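Local structure of histidine acid phosphatase (Hafnia alvei, 4ARU) at residues 350-355 against 379-384; 280-285 against 336-341; 321-326 against 375-380; 274-279 against 400-405. The protein belongs to the histidine acid phosphatases, branch 2 of the histidine phosphatase superfamily, whose alpha/beta fold has a mixed central sheet packed by helices. All coordinates share one frame; numbering follows the deposited sequence. Where two conformers were deposited one is given.

How the contacts relate
Contacts 1, 2 and 3 meet on one mixed sheet. Strands 335-342 and 348-356 pair antiparallel, so contact 2 bonds to contact 1 through Asn353 O and Val337 N, 2.8 Å apart; strand 375-378 continues the sheet, with Met354 N 2.9 Å from Val377 O of contact 3. Contacts 1 and 3 share Leu379, Asn380 and the potassium ion. Contact 4 pairs helices 264-282 and 395-405, its centre about 10 Å from that of contact 2. Leu401 of contact 4 packs against the potassium loop of contact 1, Leu401 CD1 lying 3.7 Å from Ile381 CG2. The side chains of Phe338 (contact 2) and Val402 (contact 4) lie about 13 and 14 Å from the potassium ion.

Contact 1 (350-355 against 379-384); sequences VSVNMV and LNIPGC. With K (potassium ion), chain E.
The chain following strand 375-378 carries a potassium site, and on the way to it Leu379 is bonded to Val352 of strand 348-356. Leu379 N donates to Val352 O at 2.9 Å, with an N-H...O angle of 161°. The return bond is replaced by a water, which accepts a hydrogen bond from Val352 N at 2.8 Å and donates one to Leu379 O. Val352, a beta-branched residue suited to a strand, spreads its methyls over two partners: CG1, anti to the backbone N (chi1 -163°), lies 4.0 Å from Leu379 CD1, and CG2 meets Ile381 CD1 at 4.1 Å, these two side chains crossing at about a right angle. Beyond Ile381 a type I turn closes through Cys384 N and Ile381 O, 2.9 Å apart; Pro382, with its restricted phi, fits the first corner. The turn aims Ile381 O and Cys384 O at the potassium ion, while Asn380 OD1, an uncharged oxygen suited to a monovalent cation, binds it at 2.6 Å. Gln387 and two waters complete six oxygen ligands, and Cys384 is tied to Cys393 by a disulfide. One direct and one water-bridged link mark an antiparallel edge that opens toward a potassium-binding loop.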
loop_
_atom_site.group_PDB
_atom_site.type_symbol
_atom_site.label_atom_id
_atom_site.label_comp_id
_atom_site.label_asym_id
_atom_site.label_seq_id
_atom_site.Cartn_x
_atom_site.Cartn_y
_atom_site.Cartn_z
ATOM N N VAL A 350 1.372 -19.305 8.224
ATOM C CA VAL A 350 1.541 -18.064 7.477
ATOM C C VAL A 350 2.320 -17.087 8.332
ATOM O O VAL A 350 2.001 -16.916 9.537
ATOM C CB VAL A 350 0.172 -17.411 7.103
ATOM C CG1 VAL A 350 0.364 -16.082 6.342
ATOM C CG2 VAL A 350 -0.748 -18.372 6.352
ATOM N N SER A 351 3.357 -16.490 7.779
ATOM C CA SER A 351 4.037 -15.328 8.342
ATOM C C SER A 351 3.719 -14.107 7.467
ATOM O O SER A 351 3.537 -14.255 6.249
ATOM C CB SER A 351 5.546 -15.569 8.328
ATOM O OG SER A 351 6.232 -14.640 9.143
ATOM N N VAL A 352 3.700 -12.930 8.060
ATOM C CA VAL A 352 3.470 -11.703 7.278
ATOM C C VAL A 352 4.496 -10.659 7.654
ATOM O O VAL A 352 4.702 -10.374 8.816
ATOM C CB VAL A 352 2.043 -11.129 7.444
ATOM C CG1 VAL A 352 1.725 -10.154 6.340
ATOM C CG2 VAL A 352 1.001 -12.179 7.505
ATOM N N ASN A 353 5.151 -10.100 6.645
ATOM C CA ASN A 353 6.081 -8.989 6.846
ATOM C C ASN A 353 5.724 -7.823 5.958
ATOM O O ASN A 353 5.248 -8.018 4.849
ATOM C CB ASN A 353 7.523 -9.384 6.510
ATOM C CG ASN A 353 8.147 -10.295 7.571
ATOM O OD1 ASN A 353 7.765 -11.444 7.673
ATOM N ND2 ASN A 353 9.103 -9.778 8.334
ATOM N N MET A 354 5.982 -6.624 6.439
ATOM C CA MET A 354 5.966 -5.437 5.590
ATOM C C MET A 354 7.382 -5.206 5.139
ATOM O O MET A 354 8.225 -4.930 5.969
ATOM C CB MET A 354 5.432 -4.206 6.327
ATOM C CG MET A 354 5.114 -3.033 5.439
ATOM S SD MET A 354 3.712 -3.376 4.285
ATOM C CE MET A 354 4.015 -1.821 3.442
ATOM N N VAL A 355 7.615 -5.273 3.829
ATOM C CA VAL A 355 8.981 -5.142 3.280
ATOM C C VAL A 355 9.021 -3.885 2.423
ATOM O O VAL A 355 8.077 -3.619 1.670
ATOM C CB VAL A 355 9.337 -6.386 2.445
ATOM C CG1 VAL A 355 10.738 -6.287 1.832
ATOM C CG2 VAL A 355 9.261 -7.633 3.320
ATOM N N LEU A 379 4.943 -8.880 11.285
ATOM C CA LEU A 379 3.638 -8.450 11.776
ATOM C C LEU A 379 2.912 -9.430 12.670
ATOM O O LEU A 379 2.815 -10.647 12.424
ATOM C CB LEU A 379 2.725 -8.111 10.580
ATOM C CG LEU A 379 3.330 -7.069 9.630
ATOM C CD1 LEU A 379 2.384 -6.835 8.440
ATOM C CD2 LEU A 379 3.566 -5.754 10.324
ATOM N N ASN A 380 2.302 -8.845 13.687
ATOM C CA ASN A 380 1.393 -9.510 14.574
ATOM C C ASN A 380 0.003 -9.484 13.981
ATOM O O ASN A 380 -0.440 -8.455 13.471
ATOM C CB ASN A 380 1.347 -8.788 15.920
ATOM C CG ASN A 380 0.405 -9.454 16.900
ATOM O OD1 ASN A 380 0.497 -10.645 17.111
ATOM N ND2 ASN A 380 -0.479 -8.679 17.527
ATOM N N ILE A 381 -0.673 -10.607 14.022
ATOM C CA ILE A 381 -2.091 -10.710 13.676
ATOM C C ILE A 381 -2.862 -10.892 14.976
ATOM O O ILE A 381 -2.798 -11.958 15.580
ATOM C CB ILE A 381 -2.389 -11.868 12.696
ATOM C CG1 ILE A 381 -1.568 -11.749 11.408
ATOM C CG2 ILE A 381 -3.907 -11.979 12.447
ATOM C CD1 ILE A 381 -1.596 -13.015 10.585
ATOM N N PRO A 382 -3.546 -9.851 15.447
ATOM C CA PRO A 382 -4.067 -9.970 16.818
ATOM C C PRO A 382 -5.094 -11.056 17.004
ATOM O O PRO A 382 -5.134 -11.683 18.077
ATOM C CB PRO A 382 -4.648 -8.577 17.104
ATOM C CG PRO A 382 -3.975 -7.685 16.173
ATOM C CD PRO A 382 -3.639 -8.467 14.944
ATOM N N GLY A 383 -5.889 -11.331 15.993
ATOM C CA GLY A 383 -6.847 -12.377 16.108
ATOM C C GLY A 383 -6.260 -13.777 16.136
ATOM O O GLY A 383 -6.964 -14.738 16.461
ATOM N N CYS A 384 -4.998 -13.904 15.704
ATOM C CA CYS A 384 -4.287 -15.215 15.675
ATOM C C CYS A 384 -3.624 -15.407 17.035
ATOM O O CYS A 384 -2.440 -15.145 17.211
ATOM C CB CYS A 384 -3.274 -15.243 14.508
ATOM S SG CYS A 384 -2.630 -16.931 14.213
HETATM K K K E . -0.989 -12.794 17.476
HETATM O O HOH W 1 4.033 -12.760 10.861
HETATM O O HOH W 2 -2.778 -12.255 19.464
HETATM O O HOH W 3 0.657 -13.645 19.466
#

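Contact 2 (280-285 against 336-341); sequences HALGSN and LVFERW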
loop_
_atom_site.group_PDB
_atom_site.type_symbol
_atom_site.label_atom_id
_atom_site.label_comp_id
_atom_site.label_asym_id
_atom_site.label_seq_id
_atom_site.Cartn_x
_atom_site.Cartn_y
_atom_site.Cartn_z
ATOM N N HIS A 280 -6.436 -18.018 -0.490
ATOM C CA HIS A 280 -6.487 -19.136 -1.390
ATOM C C HIS A 280 -5.085 -19.513 -1.911
ATOM O O HIS A 280 -4.702 -20.687 -1.938
ATOM C CB HIS A 280 -7.412 -18.808 -2.562
ATOM C CG HIS A 280 -7.490 -19.914 -3.544
ATOM N ND1 HIS A 280 -6.661 -19.995 -4.635
ATOM C CD2 HIS A 280 -8.257 -21.023 -3.575
ATOM C CE1 HIS A 280 -6.916 -21.100 -5.307
ATOM N NE2 HIS A 280 -7.895 -21.738 -4.694
ATOM N N ALA A 281 -4.296 -18.496 -2.237
ATOM C CA ALA A 281 -2.940 -18.714 -2.796
ATOM C C ALA A 281 -2.031 -19.325 -1.733
ATOM O O ALA A 281 -1.095 -20.049 -2.067
ATOM C CB ALA A 281 -2.341 -17.459 -3.303
ATOM N N LEU A 282 -2.322 -19.069 -0.452
ATOM C CA LEU A 282 -1.529 -19.610 0.657
ATOM C C LEU A 282 -1.948 -21.003 1.056
ATOM O O LEU A 282 -1.274 -21.642 1.872
ATOM C CB LEU A 282 -1.599 -18.672 1.857
ATOM C CG LEU A 282 -0.971 -17.305 1.692
ATOM C CD1 LEU A 282 -1.423 -16.333 2.777
ATOM C CD2 LEU A 282 0.540 -17.390 1.715
ATOM N N GLY A 283 -3.078 -21.446 0.520
ATOM C CA GLY A 283 -3.561 -22.811 0.742
ATOM C C GLY A 283 -4.891 -22.953 1.482
ATOM O O GLY A 283 -5.295 -24.077 1.754
ATOM N N SER A 284 -5.589 -21.850 1.772
ATOM C CA SER A 284 -6.899 -21.939 2.395
ATOM C C SER A 284 -7.869 -22.614 1.476
ATOM O O SER A 284 -7.862 -22.355 0.271
ATOM C CB SER A 284 -7.457 -20.570 2.774
ATOM O OG SER A 284 -6.554 -19.832 3.557
ATOM N N ASN A 285 -8.692 -23.497 2.058
ATOM C CA ASN A 285 -9.614 -24.350 1.308
ATOM C C ASN A 285 -10.918 -23.614 1.050
ATOM O O ASN A 285 -11.960 -23.910 1.657
ATOM C CB ASN A 285 -9.893 -25.683 2.018
ATOM C CG ASN A 285 -10.728 -26.621 1.161
ATOM O OD1 ASN A 285 -10.558 -26.674 -0.065
ATOM N ND2 ASN A 285 -11.634 -27.369 1.791
ATOM N N LEU A 336 3.162 -6.037 1.532
ATOM C CA LEU A 336 2.902 -7.097 2.462
ATOM C C LEU A 336 3.335 -8.406 1.821
ATOM O O LEU A 336 2.827 -8.813 0.734
ATOM C CB LEU A 336 1.421 -7.210 2.793
ATOM C CG LEU A 336 0.861 -6.084 3.647
ATOM C CD1 LEU A 336 -0.663 -6.193 3.674
ATOM C CD2 LEU A 336 1.494 -6.146 5.043
ATOM N N VAL A 337 4.197 -9.117 2.494
ATOM C CA VAL A 337 4.726 -10.374 2.022
ATOM C C VAL A 337 4.194 -11.442 2.938
ATOM O O VAL A 337 4.587 -11.553 4.104
ATOM C CB VAL A 337 6.261 -10.383 2.003
ATOM C CG1 VAL A 337 6.778 -11.720 1.505
ATOM C CG2 VAL A 337 6.806 -9.204 1.163
ATOM N N PHE A 338 3.342 -12.264 2.380
ATOM C CA PHE A 338 2.727 -13.401 3.068
ATOM C C PHE A 338 3.463 -14.670 2.684
ATOM O O PHE A 338 3.573 -14.982 1.492
ATOM C CB PHE A 338 1.259 -13.575 2.701
ATOM C CG PHE A 338 0.375 -12.450 3.091
ATOM C CD1 PHE A 338 0.252 -11.308 2.316
ATOM C CD2 PHE A 338 -0.496 -12.627 4.179
ATOM C CE1 PHE A 338 -0.580 -10.303 2.702
ATOM C CE2 PHE A 338 -1.389 -11.615 4.531
ATOM C CZ PHE A 338 -1.386 -10.433 3.789
ATOM N N GLU A 339 3.983 -15.413 3.661
ATOM C CA GLU A 339 4.818 -16.590 3.432
ATOM C C GLU A 339 4.117 -17.785 3.992
ATOM O O GLU A 339 3.740 -17.796 5.168
ATOM C CB GLU A 339 6.167 -16.430 4.105
ATOM C CG GLU A 339 6.966 -15.301 3.498
ATOM C CD GLU A 339 8.356 -15.092 4.073
ATOM O OE1 GLU A 339 8.686 -15.619 5.148
ATOM O OE2 GLU A 339 9.118 -14.348 3.406
ATOM N N ARG A 340 4.025 -18.822 3.182
ATOM C CA ARG A 340 3.522 -20.126 3.610
ATOM C C ARG A 340 4.699 -20.995 3.936
ATOM O O ARG A 340 5.459 -21.374 3.054
ATOM C CB ARG A 340 2.654 -20.817 2.527
ATOM C CG ARG A 340 2.259 -22.236 2.857
ATOM C CD ARG A 340 1.770 -23.003 1.632
ATOM N NE ARG A 340 1.629 -24.404 1.864
ATOM C CZ ARG A 340 0.534 -25.042 2.335
ATOM N NH1 ARG A 340 -0.613 -24.422 2.536
ATOM N NH2 ARG A 340 0.571 -26.342 2.549
ATOM N N TRP A 341 4.847 -21.302 5.231
ATOM C CA TRP A 341 5.924 -22.132 5.753
ATOM C C TRP A 341 5.330 -23.444 6.207
ATOM O O TRP A 341 4.188 -23.476 6.679
ATOM C CB TRP A 341 6.543 -21.451 6.972
ATOM C CG TRP A 341 7.356 -20.287 6.651
ATOM C CD1 TRP A 341 6.973 -18.969 6.552
ATOM C CD2 TRP A 341 8.768 -20.310 6.378
ATOM N NE1 TRP A 341 8.061 -18.188 6.244
ATOM C CE2 TRP A 341 9.162 -18.984 6.122
ATOM C CE3 TRP A 341 9.731 -21.330 6.333
ATOM C CZ2 TRP A 341 10.477 -18.659 5.795
ATOM C CZ3 TRP A 341 11.037 -20.997 6.010
ATOM C CH2 TRP A 341 11.388 -19.670 5.756
HETATM O O HOH W 4 -3.039 -25.937 2.720
#
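Leu282, at the end of helix 264-282, meets Phe338 and Arg340 of strand 335-342 in two unlike ways. The tight part is apolar: Leu282 CD1 lies 3.8 Å from Phe338 CB, and Leu282 CD2 sits 4.0 Å from the same carbon, so both methyls of the leucine fork face this one carbon from the same side, the two side chains crossing at about a right angle. Phe398 of helix 395-405 packs on both residues and helps bury them. The looser, wetter side belongs to Arg340 and Gly283, both partly exposed. Arg340 leaves the strand with CG anti to the backbone N (chi1 173°) and runs extended to NE, long enough to bring NH1 to Leu282 O at 2.9 Å. The bond is straight, 167° at the hydrogen, and the oxygen lies in the guanidinium plane. A water joins Arg340 NH1, 2.9 Å away, to Gly283 O. Gly283 ends the helix in a Schellman motif with a phi of 117°; a side chain would collide with the carbonyl before it and with Arg340 NH1, so glycine suits the place. Arg340 NE makes a salt bridge to Glu11. A cation holding a carbonyl at the helix C-terminus would complement the partial negative charge there, with Glu11 probably balancing it.

Contact 3 (321-326 against 375-380); sequences WTLPGQ and GSVRLN. With K (potassium ion), chain E.
Leu323 O accepts the backbone N of Gln326 at 3.0 Å, closing a type II beta turn, and the leucine that starts this turn also packs against Val377 of strand 375-378. The turn suits its residues: Pro324 takes the first corner, where its ring fixes phi, and Gly325 takes the second with a phi of 77°, a value that favours glycine. The loop after helix 307-317 and this strand meet through side chains, without backbone pairing. Val377 supplies a methyl: CG2, anti to the carbonyl carbon, touches Pro324 CD at 3.7 Å and, at about a right angle to that direction, Leu323 CD2 at 3.8 Å. Thr322 O is 3.9 Å from Val377 CG2 as well, so one branch of a compact, beta-branched residue serves three neighbours. Both pairings of Val377 with Leu323 and Pro324 are oblique. Pro324 O is bonded in turn to the hydroxyl of Tyr356, at the end of the adjoining strand 348-356.

At the other end of the contact the partners are larger. In Trp321 chi1 of 63° sets CG in the crowded position between the backbone N and the carbonyl carbon; the ring then packs on Leu379, and Leu336 of strand 335-342 also touches it. NE1 donates to Asn329 O, while CE3 and CZ3 of the six-membered ring take the apolar contact. Both methyls of Leu379 meet Trp321 CE3, CD1 at 3.9 Å and CD2 at 3.8 Å; CD1 also nears CZ3, and CD2 also touches Trp321 CB.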
loop_
_atom_site.group_PDB
_atom_site.type_symbol
_atom_site.label_atom_id
_atom_site.label_comp_id
_atom_site.label_asym_id
_atom_site.label_seq_id
_atom_site.Cartn_x
_atom_site.Cartn_y
_atom_site.Cartn_z
ATOM N N TRP A 321 1.426 -1.272 12.076
ATOM C CA TRP A 321 2.872 -1.199 12.046
ATOM C C TRP A 321 3.354 0.215 11.959
ATOM O O TRP A 321 2.607 1.154 11.592
ATOM C CB TRP A 321 3.454 -2.028 10.915
ATOM C CG TRP A 321 3.046 -1.569 9.562
ATOM C CD1 TRP A 321 3.586 -0.541 8.838
ATOM C CD2 TRP A 321 2.026 -2.160 8.715
ATOM N NE1 TRP A 321 2.956 -0.445 7.608
ATOM C CE2 TRP A 321 2.003 -1.417 7.500
ATOM C CE3 TRP A 321 1.104 -3.205 8.885
ATOM C CZ2 TRP A 321 1.110 -1.722 6.476
ATOM C CZ3 TRP A 321 0.249 -3.521 7.834
ATOM C CH2 TRP A 321 0.245 -2.773 6.653
ATOM N N THR A 322 4.629 0.375 12.332
ATOM C CA THR A 322 5.409 1.572 11.978
ATOM C C THR A 322 6.705 1.075 11.377
ATOM O O THR A 322 7.281 0.064 11.797
ATOM C CB THR A 322 5.687 2.544 13.158
ATOM O OG1 THR A 322 6.205 3.792 12.669
ATOM C CG2 THR A 322 6.704 2.015 14.117
ATOM N N LEU A 323 7.138 1.744 10.321
ATOM C CA LEU A 323 8.318 1.293 9.588
ATOM C C LEU A 323 9.555 2.118 9.933
ATOM O O LEU A 323 9.628 3.310 9.613
ATOM C CB LEU A 323 8.025 1.420 8.096
ATOM C CG LEU A 323 6.778 0.688 7.625
ATOM C CD1 LEU A 323 6.618 0.888 6.107
ATOM C CD2 LEU A 323 6.814 -0.808 7.943
ATOM N N PRO A 324 10.555 1.477 10.577
ATOM C CA PRO A 324 11.789 2.222 10.851
ATOM C C PRO A 324 12.375 2.837 9.578
ATOM O O PRO A 324 12.476 2.176 8.558
ATOM C CB PRO A 324 12.739 1.151 11.419
ATOM C CG PRO A 324 11.796 0.214 12.063
ATOM C CD PRO A 324 10.589 0.122 11.165
ATOM N N GLY A 325 12.692 4.115 9.648
ATOM C CA GLY A 325 13.282 4.823 8.524
ATOM C C GLY A 325 12.364 5.222 7.404
ATOM O O GLY A 325 12.789 5.782 6.413
ATOM N N GLN A 326 11.073 5.007 7.597
ATOM C CA GLN A 326 10.089 5.258 6.521
ATOM C C GLN A 326 8.807 5.830 7.132
ATOM O O GLN A 326 7.979 5.065 7.668
ATOM C CB GLN A 326 9.852 3.959 5.765
ATOM C CG GLN A 326 8.782 4.025 4.687
ATOM C CD GLN A 326 8.992 5.193 3.748
ATOM O OE1 GLN A 326 8.364 6.248 3.884
ATOM N NE2 GLN A 326 9.857 5.012 2.761
ATOM N N GLY A 375 14.176 -2.746 4.335
ATOM C CA GLY A 375 13.513 -2.810 5.625
ATOM C C GLY A 375 12.495 -3.917 5.623
ATOM O O GLY A 375 11.912 -4.295 4.595
ATOM N N SER A 376 12.271 -4.484 6.806
ATOM C CA SER A 376 11.256 -5.524 6.953
ATOM C C SER A 376 10.762 -5.491 8.388
ATOM O O SER A 376 11.565 -5.453 9.303
ATOM C CB SER A 376 11.803 -6.913 6.570
ATOM O OG SER A 376 10.830 -7.956 6.630
ATOM N N VAL A 377 9.444 -5.505 8.563
ATOM C CA VAL A 377 8.825 -5.556 9.882
ATOM C C VAL A 377 7.946 -6.795 9.918
ATOM O O VAL A 377 7.051 -6.949 9.085
ATOM C CB VAL A 377 7.995 -4.296 10.160
ATOM C CG1 VAL A 377 7.249 -4.418 11.476
ATOM C CG2 VAL A 377 8.916 -3.086 10.209
ATOM N N ARG A 378 8.176 -7.668 10.884
ATOM C CA ARG A 378 7.363 -8.845 11.069
ATOM C C ARG A 378 6.072 -8.425 11.777
ATOM O O ARG A 378 6.113 -7.713 12.781
ATOM C CB ARG A 378 8.120 -9.864 11.919
ATOM C CG ARG A 378 7.622 -11.279 11.705
ATOM C CD ARG A 378 8.664 -12.314 12.099
ATOM N NE ARG A 378 9.040 -12.194 13.497
ATOM C CZ ARG A 378 10.044 -12.844 14.094
ATOM N NH1 ARG A 378 10.818 -13.684 13.414
ATOM N NH2 ARG A 378 10.265 -12.669 15.394
ATOM N N LEU A 379 4.943 -8.880 11.285
ATOM C CA LEU A 379 3.638 -8.450 11.776
ATOM C C LEU A 379 2.912 -9.430 12.670
ATOM O O LEU A 379 2.815 -10.647 12.424
ATOM C CB LEU A 379 2.725 -8.111 10.580
ATOM C CG LEU A 379 3.330 -7.069 9.630
ATOM C CD1 LEU A 379 2.384 -6.835 8.440
ATOM C CD2 LEU A 379 3.566 -5.754 10.324
ATOM N N ASN A 380 2.302 -8.845 13.687
ATOM C CA ASN A 380 1.393 -9.510 14.574
ATOM C C ASN A 380 0.003 -9.484 13.981
ATOM O O ASN A 380 -0.440 -8.455 13.471
ATOM C CB ASN A 380 1.347 -8.788 15.920
ATOM C CG ASN A 380 0.405 -9.454 16.900
ATOM O OD1 ASN A 380 0.497 -10.645 17.111
ATOM N ND2 ASN A 380 -0.479 -8.679 17.527
HETATM K K K E . -0.989 -12.794 17.476
HETATM O O HOH W 2 -2.778 -12.255 19.464
HETATM O O HOH W 3 0.657 -13.645 19.466
#

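Contact 4 (274-279 against 400-405); sequences LLQTIA and RLVSHS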
loop_
_atom_site.group_PDB
_atom_site.type_symbol
_atom_site.label_atom_id
_atom_site.label_comp_id
_atom_site.label_asym_id
_atom_site.label_seq_id
_atom_site.Cartn_x
_atom_site.Cartn_y
_atom_site.Cartn_z
ATOM N N LEU A 274 -9.227 -9.321 -2.582
ATOM C CA LEU A 274 -7.809 -9.525 -2.413
ATOM C C LEU A 274 -7.507 -10.467 -1.275
ATOM O O LEU A 274 -6.622 -11.334 -1.380
ATOM C CB LEU A 274 -7.061 -8.192 -2.236
ATOM C CG LEU A 274 -6.626 -7.434 -3.488
ATOM C CD1 LEU A 274 -6.162 -6.036 -3.118
ATOM C CD2 LEU A 274 -5.521 -8.222 -4.180
ATOM N N LEU A 275 -8.191 -10.293 -0.153
ATOM C CA LEU A 275 -7.899 -11.172 0.983
ATOM C C LEU A 275 -8.258 -12.609 0.624
ATOM O O LEU A 275 -7.499 -13.544 0.971
ATOM C CB LEU A 275 -8.594 -10.717 2.266
ATOM C CG LEU A 275 -8.137 -11.475 3.529
ATOM C CD1 LEU A 275 -6.693 -11.224 3.801
ATOM C CD2 LEU A 275 -8.985 -11.033 4.710
ATOM N N GLN A 276 -9.380 -12.830 -0.051
ATOM C CA GLN A 276 -9.718 -14.184 -0.442
ATOM C C GLN A 276 -8.655 -14.769 -1.383
ATOM O O GLN A 276 -8.279 -15.946 -1.273
ATOM C CB GLN A 276 -11.103 -14.206 -1.139
ATOM C CG GLN A 276 -11.746 -15.547 -1.331
ATOM C CD GLN A 276 -12.579 -15.979 -0.144
ATOM O OE1 GLN A 276 -12.527 -15.401 0.993
ATOM N NE2 GLN A 276 -13.366 -16.974 -0.386
ATOM N N THR A 277 -8.216 -13.972 -2.348
ATOM C CA THR A 277 -7.195 -14.388 -3.302
ATOM C C THR A 277 -5.876 -14.765 -2.610
ATOM O O THR A 277 -5.278 -15.809 -2.890
ATOM C CB THR A 277 -6.989 -13.290 -4.340
ATOM O OG1 THR A 277 -8.201 -13.164 -5.081
ATOM C CG2 THR A 277 -5.906 -13.608 -5.348
ATOM N N ILE A 278 -5.461 -13.916 -1.687
ATOM C CA ILE A 278 -4.230 -14.161 -0.920
ATOM C C ILE A 278 -4.347 -15.438 -0.101
ATOM O O ILE A 278 -3.470 -16.334 -0.147
ATOM C CB ILE A 278 -3.920 -12.954 0.001
ATOM C CG1 ILE A 278 -3.497 -11.769 -0.850
ATOM C CG2 ILE A 278 -2.825 -13.306 1.010
ATOM C CD1 ILE A 278 -3.519 -10.430 -0.171
ATOM N N ALA A 279 -5.449 -15.577 0.631
ATOM C CA ALA A 279 -5.663 -16.757 1.437
ATOM C C ALA A 279 -5.681 -18.030 0.593
ATOM O O ALA A 279 -5.055 -19.052 0.923
ATOM C CB ALA A 279 -6.971 -16.632 2.216
ATOM N N ARG A 400 -9.477 -19.167 9.165
ATOM C CA ARG A 400 -10.727 -18.908 9.901
ATOM C C ARG A 400 -10.849 -17.399 10.113
ATOM O O ARG A 400 -11.938 -16.812 9.948
ATOM C CB ARG A 400 -10.749 -19.662 11.255
ATOM C CG ARG A 400 -12.109 -19.588 11.937
ATOM C CD ARG A 400 -13.113 -20.477 11.239
ATOM N NE ARG A 400 -12.970 -21.910 11.538
ATOM C CZ ARG A 400 -13.626 -22.576 12.499
ATOM N NH1 ARG A 400 -14.474 -21.948 13.318
ATOM N NH2 ARG A 400 -13.417 -23.889 12.654
ATOM N N LEU A 401 -9.741 -16.732 10.408
ATOM C CA LEU A 401 -9.733 -15.283 10.526
ATOM C C LEU A 401 -10.185 -14.576 9.232
ATOM O O LEU A 401 -11.004 -13.628 9.255
ATOM C CB LEU A 401 -8.381 -14.767 10.978
ATOM C CG LEU A 401 -7.951 -15.148 12.381
ATOM C CD1 LEU A 401 -6.531 -14.653 12.570
ATOM C CD2 LEU A 401 -8.848 -14.493 13.423
ATOM N N VAL A 402 -9.692 -15.041 8.093
ATOM C CA VAL A 402 -10.122 -14.532 6.814
ATOM C C VAL A 402 -11.606 -14.749 6.633
ATOM O O VAL A 402 -12.329 -13.822 6.235
ATOM C CB VAL A 402 -9.295 -15.165 5.678
ATOM C CG1 VAL A 402 -9.886 -14.810 4.321
ATOM C CG2 VAL A 402 -7.856 -14.686 5.816
ATOM N N SER A 403 -12.096 -15.953 6.904
ATOM C CA SER A 403 -13.501 -16.278 6.724
ATOM C C SER A 403 -14.444 -15.387 7.524
ATOM O O SER A 403 -15.551 -15.105 7.067
ATOM C CB SER A 403 -13.742 -17.743 7.021
ATOM O OG SER A 403 -13.779 -18.038 8.430
ATOM N N HIS A 404 -13.987 -14.923 8.684
ATOM C CA HIS A 404 -14.787 -14.035 9.534
ATOM C C HIS A 404 -14.603 -12.567 9.172
ATOM O O HIS A 404 -15.435 -11.742 9.522
ATOM C CB HIS A 404 -14.455 -14.264 11.015
ATOM C CG HIS A 404 -15.050 -15.519 11.575
ATOM N ND1 HIS A 404 -16.376 -15.859 11.402
ATOM C CD2 HIS A 404 -14.515 -16.490 12.360
ATOM C CE1 HIS A 404 -16.619 -17.011 12.007
ATOM N NE2 HIS A 404 -15.503 -17.415 12.595
ATOM N N SER A 405 -13.543 -12.197 8.452
ATOM C CA SER A 405 -13.316 -10.786 8.121
ATOM C C SER A 405 -13.888 -10.354 6.759
ATOM O O SER A 405 -14.273 -9.213 6.611
ATOM C CB SER A 405 -11.842 -10.401 8.172
ATOM O OG SER A 405 -11.139 -10.942 7.109
#
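An antiparallel pair of helices, 264-282 and 395-405, meets through Leu275 and Ala279 on one side and Val402 on the other. The short segments run at 162° to each other, their axes 10.3 Å apart at closest approach, a spacing filled by apolar side chains of modest size. Leu275 and Val402 reach toward each other tip to tip. The leucine has CG anti to the backbone N (chi1 -171°), and that carbon lies 3.8 Å from Val402 CG1 and a little farther from CG2, so the branch point faces both methyls of the valine. One turn along the first helix, Ala279 offers only CB, which meets Val402 CG1 at 4.0 Å; a small residue fits where valine points inward.

Ser405 adds a polar neighbour. Its OG, held between the backbone N and the carbonyl carbon, bends back to donate to Val402 O at 3.2 Å. That carbonyl also accepts Ser405 N, and both donors come from the same face of its plane, a double grip in the last turn of the helix. With its proton turned back into its own helix, OG can lie against carbon: Leu275 CD2 is 3.2 Å away, a tight approach. Gln276, nearer the periphery, has its amide satisfied elsewhere, NE2 by Thr287 O and OE1 by Gln411. Met316 of helix 307-317 packs on both Leu275 and Ser405. Ser405 bonds back into its own helix and Gln276 to residues outside the pair, so the helices meet by van der Waals contact.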